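Long-range contact in uncharacterized protein YPL067C (Saccharomyces cerevisiae, PDB 5KCI), which is of unknown function but is a cytoplasmic DUF3605-family protein, possibly linked to histidine-triad amyloid toxicity: residues K63-S67 against T85-R90. Residues are numbered along the deposited sequence; the frame is centred on the assembly and turned at random.
Sequences KLGWS and TLYAVR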
loop_
_atom_site.group_PDB
_atom_site.type_symbol
_atom_site.label_atom_id
_atom_site.label_comp_id
_atom_site.label_asym_id
_atom_site.label_seq_id
_atom_site.Cartn_x
_atom_site.Cartn_y
_atom_site.Cartn_z
ATOM N N LYS A 63 2.159 8.444 14.286
ATOM C CA LYS A 63 0.800 7.907 14.179
ATOM C C LYS A 63 0.783 6.390 14.204
ATOM O O LYS A 63 -0.174 5.794 14.712
ATOM C CB LYS A 63 0.131 8.384 12.894
ATOM C CG LYS A 63 -0.126 9.880 12.783
ATOM C CD LYS A 63 -0.882 10.466 13.973
ATOM C CE LYS A 63 -2.283 9.897 14.128
ATOM N NZ LYS A 63 -2.894 10.351 15.409
ATOM N N LEU A 64 1.798 5.747 13.634
ATOM C CA LEU A 64 1.815 4.295 13.571
ATOM C C LEU A 64 2.334 3.682 14.859
ATOM O O LEU A 64 2.250 2.462 15.018
ATOM C CB LEU A 64 2.671 3.824 12.395
ATOM C CG LEU A 64 2.102 4.099 11.003
ATOM C CD1 LEU A 64 3.001 3.592 9.902
ATOM C CD2 LEU A 64 0.725 3.475 10.846
ATOM N N GLY A 65 2.860 4.502 15.764
ATOM C CA GLY A 65 3.448 4.015 16.998
ATOM C C GLY A 65 4.865 3.532 16.837
ATOM O O GLY A 65 5.315 2.678 17.611
ATOM N N TRP A 66 5.583 4.038 15.833
ATOM C CA TRP A 66 6.907 3.541 15.499
ATOM C C TRP A 66 8.026 4.502 15.893
ATOM O O TRP A 66 9.189 4.231 15.581
ATOM C CB TRP A 66 6.988 3.249 13.997
ATOM C CG TRP A 66 6.032 2.148 13.532
ATOM C CD1 TRP A 66 5.180 1.403 14.318
ATOM C CD2 TRP A 66 5.838 1.688 12.188
ATOM N NE1 TRP A 66 4.471 0.503 13.533
ATOM C CE2 TRP A 66 4.849 0.661 12.226
ATOM C CE3 TRP A 66 6.381 2.046 10.954
ATOM C CZ2 TRP A 66 4.406 -0.003 11.073
ATOM C CZ3 TRP A 66 5.935 1.380 9.814
ATOM C CH2 TRP A 66 4.957 0.361 9.886
ATOM N N SER A 67 7.714 5.604 16.570
ATOM C CA SER A 67 8.743 6.548 16.993
ATOM C C SER A 67 9.679 5.913 18.023
ATOM O O SER A 67 9.358 4.909 18.664
ATOM C CB SER A 67 8.104 7.808 17.580
ATOM O OG SER A 67 7.379 7.512 18.761
ATOM N N THR A 85 3.613 -6.269 14.397
ATOM C CA THR A 85 4.075 -4.981 14.879
ATOM C C THR A 85 4.945 -4.247 13.875
ATOM O O THR A 85 5.296 -3.088 14.120
ATOM C CB THR A 85 4.900 -5.148 16.170
ATOM O OG1 THR A 85 6.144 -5.777 15.847
ATOM C CG2 THR A 85 4.166 -5.998 17.185
ATOM N N LEU A 86 5.353 -4.906 12.795
ATOM C CA LEU A 86 6.302 -4.355 11.845
ATOM C C LEU A 86 5.629 -3.749 10.621
ATOM O O LEU A 86 6.333 -3.277 9.718
ATOM C CB LEU A 86 7.284 -5.444 11.397
ATOM C CG LEU A 86 8.212 -6.007 12.491
ATOM C CD1 LEU A 86 9.132 -7.079 11.930
ATOM C CD2 LEU A 86 9.039 -4.904 13.124
ATOM N N TYR A 87 4.297 -3.775 10.545
ATOM C CA TYR A 87 3.616 -3.217 9.390
ATOM C C TYR A 87 2.234 -2.723 9.790
ATOM O O TYR A 87 1.727 -3.017 10.873
ATOM C CB TYR A 87 3.528 -4.258 8.252
ATOM C CG TYR A 87 2.859 -5.544 8.646
ATOM C CD1 TYR A 87 1.471 -5.696 8.606
ATOM C CD2 TYR A 87 3.617 -6.621 9.066
ATOM C CE1 TYR A 87 0.873 -6.905 8.973
ATOM C CE2 TYR A 87 3.025 -7.823 9.444
ATOM C CZ TYR A 87 1.664 -7.959 9.408
ATOM O OH TYR A 87 1.090 -9.167 9.786
ATOM N N ALA A 88 1.617 -1.972 8.883
ATOM C CA ALA A 88 0.272 -1.466 9.111
ATOM C C ALA A 88 -0.378 -1.193 7.763
ATOM O O ALA A 88 0.272 -0.690 6.846
ATOM C CB ALA A 88 0.299 -0.196 9.963
ATOM N N VAL A 89 -1.657 -1.520 7.649
ATOM C CA VAL A 89 -2.423 -1.271 6.431
ATOM C C VAL A 89 -3.473 -0.209 6.739
ATOM O O VAL A 89 -4.160 -0.272 7.768
ATOM C CB VAL A 89 -3.036 -2.570 5.870
ATOM C CG1 VAL A 89 -3.950 -3.209 6.859
ATOM C CG2 VAL A 89 -3.777 -2.285 4.575
ATOM N N ARG A 90 -3.566 0.794 5.863
ATOM C CA ARG A 90 -4.512 1.890 5.992
ATOM C C ARG A 90 -5.212 2.114 4.665
ATOM O O ARG A 90 -4.680 1.773 3.611
ATOM C CB ARG A 90 -3.811 3.196 6.403
ATOM C CG ARG A 90 -3.125 3.150 7.750
ATOM C CD ARG A 90 -4.118 3.286 8.875
ATOM N NE ARG A 90 -3.497 3.337 10.198
ATOM C CZ ARG A 90 -3.110 2.275 10.896
ATOM N NH1 ARG A 90 -3.256 1.059 10.403
ATOM N NH2 ARG A 90 -2.559 2.432 12.092
#
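L64, in the last turn of helix 56-64, meets the second segment through a single methyl. With CG anti to its carbonyl carbon (chi1 -69°), its CD2 lies 3.8 Å from A88 CB and sits over one face of the R90 guanidinium, 3.7 Å from NH2; the leucine and arginine side chains run antiparallel past one another. The R90 chain bends at chi2, and NH1 donates to V89 O at 3.1 Å, the donor well above the carbonyl plane (58° out of it) but the acceptor in the guanidinium plane, a bond that probably limits rotation of the group against the leucine methyl. At G65 a Schellman motif with positive phi ends the helix and brings the W66 ring edge-on to the start of strand 87-91, an outermost strand of the four-stranded antiparallel sheet. L64 CB of the same segment lies over one face of the indole, near its rim, while CZ2 reaches the backbone, 3.7 Å from Y87 C and 4.3 Å from A88 CB. With an alanine here the indole edge is gone, which is likely to open a gap between helix end and strand and leave K110 without its cation-pi partner. W66 NE1 stands 3.7 Å from T85 O, an oxygen that accepts from K110 NZ.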